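Local coordinates for protein SaTIE-TED (Staphylococcus aureus, PDB 6FX6) that is of unknown function but, as a surface-anchored thioester domain, probably serves in covalent attachment to host molecules through a reactive internal thioester, at residues Lys133-Arg138 with Asp227-Trp232; Ala139-Gln144 with Ser231-Gln236; Asn160-Asn165 with Leu200-Ile205. One frame throughout, in Å; residues are numbered along the deposited sequence.

Overall arrangement
Contacts 1 and 3 sit at the junction between the helices and eight-stranded sheet on one side and two smaller sheets on the other, and contact 2 continues from it into the mixed sheet. Along the sequence, 133-138 and 139-144 come first, then 160-165 and 200-205, and finally 227-236, so contact 3 is nested within the loops closed by contacts 1 and 2. Centres of contacts 1 and 3 lie about 7 Å apart; contact 2 is about 12 Å from the first and 13 Å from the third. Contacts 1 and 2 share strand 231-238, which pairs antiparallel with strand 195-201 of contact 3. Such nesting is compatible with, without defining, this domain's slipknot topology.

Contact 1. Residues Lys133-Arg138 with Asp227-Trp232; sequences KEAEQR and DPLDSW
The arginine at the centre of this contact spends its best hydrogen bonds on its own segment and meets the other one with a face of its guanidinium, and with CB, CD, NE and NH1 in plain packing. R138 bends sharply at chi2 (-71°), which brings its guanidinium back to the turn that precedes it. There NH2 donates to A135 O at 2.7 Å and also reaches Q137 O at 3.1 Å. Both acceptors lie in the guanidinium plane, although NH2 stands above the plane of each carbonyl. Two bonds from one nitrogen, both in the plane of the group, fix its rotation and set it edge-on to the turn.

The turn itself, type I from E134 to Q137, comes as helix 121-134 gives way to the loop leading toward the small mixed sheet, while 227-232 is the returning chain about to enter that sheet as strand 231-238. L229 adopts a left-handed backbone conformation (phi 56°), and D227 prepares it with an Asx turn, its OD1 accepting from L229 N at 3.0 Å.

L229 O then sits over the centre of one guanidinium face, 4.0 Å from R138 CZ, the carbonyl lying broadside to it. The R138 and L229 side chains cross obliquely, NH1 of R138 resting 3.7 Å from L229 CA. Beyond it, CD1 of L229 meets A135 CB at 4.0 Å, and helix 72-87 adds F84 and M80 to this apolar patch. Water 1 links R138 NH1 and D227 OD2 through weak bonds, a longer-range tie between opposite charges. At the far end, S231 OG approaches R138 CA at 3.5 Å, while its hydrogen-bond donor is A139 N; the carboxylate of D230 turns instead to H199.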
# COMPACT_ATOMS: atom_id res chain seq x y z
N LYS A 133 6.30 -8.48 -0.71
CA LYS A 133 6.41 -9.88 -0.28
C LYS A 133 6.56 -9.99 1.23
O LYS A 133 5.94 -10.84 1.85
CB LYS A 133 7.58 -10.57 -0.99
CG LYS A 133 7.63 -12.08 -0.79
CD LYS A 133 8.67 -12.71 -1.72
CE LYS A 133 8.94 -14.17 -1.40
NZ LYS A 133 7.78 -15.06 -1.72
N GLU A 134 7.39 -9.13 1.82
CA GLU A 134 7.60 -9.10 3.28
C GLU A 134 6.33 -8.77 4.07
O GLU A 134 6.14 -9.29 5.18
CB GLU A 134 8.72 -8.12 3.66
CG GLU A 134 10.13 -8.67 3.37
CD GLU A 134 11.24 -7.63 3.47
OE1 GLU A 134 10.96 -6.40 3.51
OE2 GLU A 134 12.42 -8.04 3.50
N ALA A 135 5.45 -7.94 3.50
CA ALA A 135 4.17 -7.58 4.12
C ALA A 135 3.17 -8.73 4.26
O ALA A 135 2.20 -8.60 5.00
CB ALA A 135 3.52 -6.42 3.36
N GLU A 136 3.39 -9.84 3.54
CA GLU A 136 2.60 -11.07 3.73
C GLU A 136 2.99 -11.83 5.00
O GLU A 136 2.19 -12.62 5.51
CB GLU A 136 2.76 -12.02 2.54
CG GLU A 136 2.25 -11.48 1.21
CD GLU A 136 2.47 -12.44 0.04
OE1 GLU A 136 3.08 -13.52 0.23
OE2 GLU A 136 2.03 -12.11 -1.08
N GLN A 137 4.20 -11.61 5.51
CA GLN A 137 4.70 -12.35 6.67
C GLN A 137 4.00 -11.89 7.95
O GLN A 137 3.70 -10.70 8.10
CB GLN A 137 6.22 -12.22 6.82
CG GLN A 137 7.03 -12.64 5.60
CD GLN A 137 6.70 -14.05 5.12
OE1 GLN A 137 6.49 -14.96 5.92
NE2 GLN A 137 6.66 -14.23 3.80
N ARG A 138 3.75 -12.84 8.84
CA ARG A 138 3.05 -12.60 10.10
C ARG A 138 3.89 -13.10 11.26
O ARG A 138 4.72 -14.00 11.10
CB ARG A 138 1.69 -13.30 10.09
CG ARG A 138 0.73 -12.79 9.02
CD ARG A 138 0.22 -11.40 9.35
NE ARG A 138 -0.70 -10.87 8.33
CZ ARG A 138 -0.33 -10.27 7.19
NH1 ARG A 138 -1.27 -9.83 6.36
NH2 ARG A 138 0.94 -10.09 6.86
N ASP A 227 -6.49 -2.89 4.07
CA ASP A 227 -6.19 -3.89 5.08
C ASP A 227 -4.96 -3.42 5.86
O ASP A 227 -3.93 -3.13 5.24
CB ASP A 227 -5.90 -5.23 4.39
CG ASP A 227 -5.94 -6.43 5.34
OD1 ASP A 227 -5.72 -6.27 6.57
OD2 ASP A 227 -6.18 -7.55 4.84
N PRO A 228 -5.04 -3.33 7.20
CA PRO A 228 -3.83 -2.98 7.94
C PRO A 228 -2.73 -4.06 7.98
O PRO A 228 -1.63 -3.78 8.45
CB PRO A 228 -4.35 -2.67 9.35
CG PRO A 228 -5.64 -3.38 9.46
CD PRO A 228 -6.22 -3.42 8.08
N LEU A 229 -3.04 -5.27 7.53
CA LEU A 229 -2.08 -6.37 7.45
C LEU A 229 -1.45 -6.65 8.81
O LEU A 229 -0.23 -6.71 8.95
CB LEU A 229 -0.99 -6.08 6.40
CG LEU A 229 -1.48 -5.70 5.00
CD1 LEU A 229 -0.28 -5.38 4.12
CD2 LEU A 229 -2.31 -6.80 4.37
N ASP A 230 -2.31 -6.80 9.82
CA ASP A 230 -1.87 -6.94 11.20
C ASP A 230 -1.58 -8.38 11.59
O ASP A 230 -2.30 -9.29 11.20
CB ASP A 230 -2.88 -6.33 12.19
CG ASP A 230 -4.23 -7.00 12.15
OD1 ASP A 230 -4.79 -7.14 11.05
OD2 ASP A 230 -4.76 -7.35 13.23
N SER A 231 -0.51 -8.56 12.35
CA SER A 231 -0.37 -9.74 13.19
C SER A 231 -1.20 -9.44 14.42
O SER A 231 -1.17 -8.31 14.91
CB SER A 231 1.09 -9.98 13.58
OG SER A 231 1.86 -10.26 12.43
N TRP A 232 -1.97 -10.41 14.90
CA TRP A 232 -2.77 -10.23 16.10
C TRP A 232 -2.69 -11.40 17.07
O TRP A 232 -2.44 -12.55 16.69
CB TRP A 232 -4.24 -9.89 15.77
CG TRP A 232 -5.00 -10.94 15.00
CD1 TRP A 232 -5.21 -10.96 13.65
CD2 TRP A 232 -5.70 -12.07 15.53
NE1 TRP A 232 -5.97 -12.05 13.31
CE2 TRP A 232 -6.29 -12.75 14.44
CE3 TRP A 232 -5.87 -12.59 16.82
CZ2 TRP A 232 -7.04 -13.92 14.60
CZ3 TRP A 232 -6.63 -13.77 16.98
CH2 TRP A 232 -7.21 -14.41 15.87
O HOH W 1 -4.57 -9.01 6.79

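Contact 2. Residues Ala139-Gln144 with Ser231-Gln236; sequences ASFHKQ and SWLTLQ
Strand 231-238 lies inside a four-stranded mixed sheet, and the loop 139-144 runs alongside it through two successive beta turns, type I from A139 to H142 and type II from F141 to Q144, before becoming the parallel edge strand 145-149.

Hydrogen bonds come in two sorts. Two are backbone to backbone: K143 N gives to W232 O at 2.8 Å, and T234 N to Q144 O at 3.0 Å, each nearly along the C=O axis; T234 and Q236 then carry the pairing on to K146. Two use side chains. A139 N donates to S231 OG in an almost straight line, and W232 N donates to ND1 of H142, 3.1 Å away and in the plane of the imidazole. With ND1 accepting, a neutral ring would carry its proton on NE2. CG of H142 stands anti to its backbone N (chi1 -175°), which carries the ring to the strand.

Aromatic contacts centre on W232. The H142 edge turns to its five-membered ring in a T-shaped pair, planes 71° apart, with CE1 3.5 Å from W232 CD1. The six-membered ring receives K143 CA over its face in a CH-pi contact, and K143 CG fills the angle between the rings, over the centre of the imidazole face and near W232 CZ2.

Among the buried residues, F141, its CG wedged between backbone N and carbonyl carbon, meets L233 obliquely and also reaches L200 and L184. The leucine has an unusual chi2 of 149°, and the fit is tight: L233 CD1 stands 3.4 Å from F141 CD1.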
# COMPACT_ATOMS: atom_id res chain seq x y z
N ALA A 139 3.68 -12.50 12.43
CA ALA A 139 4.36 -12.92 13.66
C ALA A 139 4.10 -14.39 13.99
O ALA A 139 3.10 -14.97 13.56
CB ALA A 139 3.92 -12.05 14.82
N SER A 140 5.02 -15.00 14.75
CA SER A 140 4.89 -16.42 15.12
C SER A 140 3.70 -16.69 16.05
O SER A 140 3.18 -17.80 16.09
CB SER A 140 6.18 -16.91 15.78
OG SER A 140 6.46 -16.18 16.96
N PHE A 141 3.28 -15.66 16.79
CA PHE A 141 2.10 -15.76 17.66
C PHE A 141 0.79 -15.29 17.00
O PHE A 141 -0.22 -15.13 17.68
CB PHE A 141 2.35 -15.05 19.01
CG PHE A 141 2.85 -13.63 18.88
CD1 PHE A 141 2.02 -12.60 18.44
CD2 PHE A 141 4.17 -13.31 19.23
CE1 PHE A 141 2.49 -11.30 18.33
CE2 PHE A 141 4.64 -12.01 19.13
CZ PHE A 141 3.80 -11.00 18.68
N HIS A 142 0.80 -15.11 15.68
CA HIS A 142 -0.37 -14.66 14.92
C HIS A 142 -1.56 -15.61 15.08
O HIS A 142 -1.41 -16.81 14.94
CB HIS A 142 -0.00 -14.54 13.43
CG HIS A 142 -1.09 -13.98 12.57
ND1 HIS A 142 -1.76 -12.82 12.89
CD2 HIS A 142 -1.59 -14.40 11.39
CE1 HIS A 142 -2.65 -12.55 11.94
NE2 HIS A 142 -2.56 -13.50 11.02
N LYS A 143 -2.71 -15.03 15.41
CA LYS A 143 -3.96 -15.76 15.68
C LYS A 143 -4.01 -16.59 16.97
O LYS A 143 -5.02 -17.25 17.22
CB LYS A 143 -4.38 -16.67 14.51
CG LYS A 143 -4.41 -16.04 13.13
CD LYS A 143 -5.02 -17.02 12.14
CE LYS A 143 -4.68 -16.69 10.70
NZ LYS A 143 -5.03 -17.82 9.80
N GLN A 144 -2.96 -16.57 17.79
CA GLN A 144 -2.92 -17.40 18.99
C GLN A 144 -3.66 -16.73 20.16
O GLN A 144 -3.85 -15.50 20.18
CB GLN A 144 -1.48 -17.75 19.38
CG GLN A 144 -0.80 -18.65 18.36
CD GLN A 144 0.53 -19.22 18.83
OE1 GLN A 144 1.28 -18.58 19.56
NE2 GLN A 144 0.83 -20.44 18.40
N SER A 231 -0.51 -8.56 12.35
CA SER A 231 -0.37 -9.74 13.19
C SER A 231 -1.20 -9.44 14.42
O SER A 231 -1.17 -8.31 14.91
CB SER A 231 1.09 -9.98 13.58
OG SER A 231 1.86 -10.26 12.43
N TRP A 232 -1.97 -10.41 14.90
CA TRP A 232 -2.77 -10.23 16.10
C TRP A 232 -2.69 -11.40 17.07
O TRP A 232 -2.44 -12.55 16.69
CB TRP A 232 -4.24 -9.89 15.77
CG TRP A 232 -5.00 -10.94 15.00
CD1 TRP A 232 -5.21 -10.96 13.65
CD2 TRP A 232 -5.70 -12.07 15.53
NE1 TRP A 232 -5.97 -12.05 13.31
CE2 TRP A 232 -6.29 -12.75 14.44
CE3 TRP A 232 -5.87 -12.59 16.82
CZ2 TRP A 232 -7.04 -13.92 14.60
CZ3 TRP A 232 -6.63 -13.77 16.98
CH2 TRP A 232 -7.21 -14.41 15.87
N LEU A 233 -2.93 -11.06 18.33
CA LEU A 233 -2.80 -11.97 19.45
C LEU A 233 -3.92 -11.65 20.43
O LEU A 233 -4.12 -10.48 20.79
CB LEU A 233 -1.44 -11.74 20.10
CG LEU A 233 -1.05 -12.44 21.40
CD1 LEU A 233 0.45 -12.69 21.44
CD2 LEU A 233 -1.47 -11.64 22.62
N THR A 234 -4.65 -12.68 20.86
CA THR A 234 -5.74 -12.51 21.81
C THR A 234 -5.29 -12.95 23.19
O THR A 234 -4.86 -14.09 23.37
CB THR A 234 -7.00 -13.29 21.37
OG1 THR A 234 -7.44 -12.78 20.11
CG2 THR A 234 -8.14 -13.15 22.39
N LEU A 235 -5.37 -12.05 24.16
CA LEU A 235 -5.07 -12.37 25.55
C LEU A 235 -6.31 -12.86 26.26
O LEU A 235 -7.37 -12.25 26.14
CB LEU A 235 -4.56 -11.13 26.28
CG LEU A 235 -3.35 -10.41 25.70
CD1 LEU A 235 -3.16 -9.07 26.40
CD2 LEU A 235 -2.09 -11.25 25.81
N GLN A 236 -6.19 -13.97 26.99
CA GLN A 236 -7.25 -14.45 27.86
C GLN A 236 -6.93 -13.91 29.26
O GLN A 236 -6.05 -14.43 29.94
CB GLN A 236 -7.31 -15.98 27.86
CG GLN A 236 -7.64 -16.59 26.50
CD GLN A 236 -7.56 -18.12 26.48
OE1 GLN A 236 -6.80 -18.73 27.23
NE2 GLN A 236 -8.35 -18.74 25.60

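Contact 3. Residues Asn160-Asn165 with Leu200-Ile205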
# COMPACT_ATOMS: atom_id res chain seq x y z
N ASN A 160 9.38 -15.26 14.14
CA ASN A 160 9.42 -14.94 12.69
C ASN A 160 10.18 -13.65 12.33
O ASN A 160 10.34 -13.36 11.15
CB ASN A 160 8.00 -14.87 12.10
CG ASN A 160 7.48 -16.21 11.61
OD1 ASN A 160 7.91 -17.27 12.05
ND2 ASN A 160 6.52 -16.16 10.68
N ASN A 161 10.61 -12.87 13.33
CA ASN A 161 11.44 -11.68 13.11
C ASN A 161 10.73 -10.63 12.22
O ASN A 161 11.27 -10.17 11.21
CB ASN A 161 12.82 -12.11 12.54
CG ASN A 161 13.84 -10.97 12.48
OD1 ASN A 161 13.87 -10.08 13.32
ND2 ASN A 161 14.70 -11.01 11.46
N THR A 162 9.50 -10.28 12.61
CA THR A 162 8.68 -9.33 11.84
C THR A 162 8.30 -8.03 12.57
O THR A 162 7.72 -7.14 11.95
CB THR A 162 7.34 -9.96 11.38
OG1 THR A 162 6.55 -10.29 12.52
CG2 THR A 162 7.59 -11.22 10.54
N LEU A 163 8.63 -7.90 13.86
CA LEU A 163 8.09 -6.78 14.64
C LEU A 163 8.67 -5.41 14.29
O LEU A 163 8.01 -4.40 14.55
CB LEU A 163 8.19 -7.06 16.15
CG LEU A 163 7.47 -8.32 16.65
CD1 LEU A 163 7.38 -8.31 18.17
CD2 LEU A 163 6.07 -8.47 16.05
N SER A 164 9.85 -5.37 13.66
CA SER A 164 10.42 -4.10 13.15
C SER A 164 9.62 -3.43 12.01
O SER A 164 9.83 -2.25 11.75
CB SER A 164 11.87 -4.31 12.68
OG SER A 164 11.92 -4.97 11.43
N ASN A 165 8.73 -4.17 11.34
CA ASN A 165 7.83 -3.62 10.31
C ASN A 165 6.51 -3.03 10.86
O ASN A 165 5.71 -2.48 10.09
CB ASN A 165 7.47 -4.71 9.29
CG ASN A 165 8.69 -5.30 8.60
OD1 ASN A 165 9.36 -4.64 7.81
ND2 ASN A 165 8.98 -6.57 8.90
N LEU A 200 -1.12 -5.66 15.64
CA LEU A 200 0.16 -5.06 15.26
C LEU A 200 0.16 -4.76 13.76
O LEU A 200 0.51 -5.61 12.96
CB LEU A 200 1.30 -6.02 15.62
CG LEU A 200 1.27 -6.60 17.03
CD1 LEU A 200 2.48 -7.50 17.23
CD2 LEU A 200 1.20 -5.51 18.08
N ASP A 201 -0.21 -3.52 13.41
CA ASP A 201 -0.46 -3.14 12.02
C ASP A 201 0.81 -2.80 11.25
O ASP A 201 1.67 -2.07 11.75
CB ASP A 201 -1.37 -1.90 11.94
CG ASP A 201 -2.70 -2.10 12.63
OD1 ASP A 201 -3.23 -3.23 12.63
OD2 ASP A 201 -3.21 -1.11 13.17
N ARG A 202 0.90 -3.29 10.02
CA ARG A 202 1.94 -2.85 9.08
C ARG A 202 1.58 -1.53 8.39
O ARG A 202 2.48 -0.79 8.01
CB ARG A 202 2.20 -3.93 8.03
CG ARG A 202 2.91 -5.16 8.56
CD ARG A 202 2.91 -6.27 7.53
NE ARG A 202 3.69 -7.42 7.96
CZ ARG A 202 5.02 -7.56 7.82
NH1 ARG A 202 5.77 -6.62 7.24
NH2 ARG A 202 5.60 -8.67 8.27
N ILE A 203 0.28 -1.27 8.22
CA ILE A 203 -0.21 -0.07 7.53
C ILE A 203 -1.19 0.69 8.43
O ILE A 203 -2.15 0.12 8.93
CB ILE A 203 -0.91 -0.45 6.20
CG1 ILE A 203 0.08 -1.17 5.27
CG2 ILE A 203 -1.48 0.79 5.52
CD1 ILE A 203 -0.54 -1.73 3.99
N THR A 204 -0.94 1.99 8.61
CA THR A 204 -1.77 2.85 9.46
C THR A 204 -2.44 4.01 8.72
O THR A 204 -2.95 4.93 9.36
CB THR A 204 -0.91 3.42 10.61
OG1 THR A 204 0.13 4.23 10.06
CG2 THR A 204 -0.31 2.29 11.44
N ILE A 205 -2.42 3.98 7.38
CA ILE A 205 -3.16 4.94 6.54
C ILE A 205 -4.11 4.13 5.66
O ILE A 205 -4.06 4.17 4.43
CB ILE A 205 -2.25 5.87 5.70
CG1 ILE A 205 -1.11 5.10 5.02
CG2 ILE A 205 -1.68 6.99 6.57
CD1 ILE A 205 -0.50 5.84 3.84
O HOH W 2 5.14 -1.76 7.53
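The backbones draw together from 8.1 Å between the CA atoms of L163 and L200 to 6.1 Å between those of N165 and R202, as a short 3-10 turn over 163-165 passes the end of a strand. Water 2 spans the near end, donating to N165 O at 2.7 Å and to R202 O at 2.9 Å, so the main chains are joined there by solvent.

R202 carries most of the side-chain contact. Its chain is extended from CG to NE and runs beside N165, both pointing the same way, with amide and guanidinium planes only 27° apart. NH1 is pressed close to the asparagine, 3.3 Å from N165 CB, and meets its carbons obliquely. The R202 side chain crosses that of T162 at about a right angle, NH2 coming 3.8 Å from T162 CB. Its strongest polar partner lies elsewhere: NH2 donates to Q137 O, the same carbonyl that R138 also uses, so one oxygen receives N-H groups from two arginines, which probably eases the proximity of their like charges.

In the fold, L200 and D201 end strand 195-201 of the mixed sheet, whose partner 168-170 follows soon after the 3-10 turn; past this point the chain heads toward the eight-stranded sheet, I203 packing on helix 72-87. D201 backs the junction from the other side with a salt bridge to R170.

Toward the sheet the contact turns apolar: L163 CD2 meets L200 CD1 tip to tip at 3.9 Å, the two leucines crossing obliquely. T162 binds the turn together, its carbonyl taking N165 N at 3.2 Å and, weakly, N165 ND2, while its hydroxyl OG1 hydrogen-bonds D158.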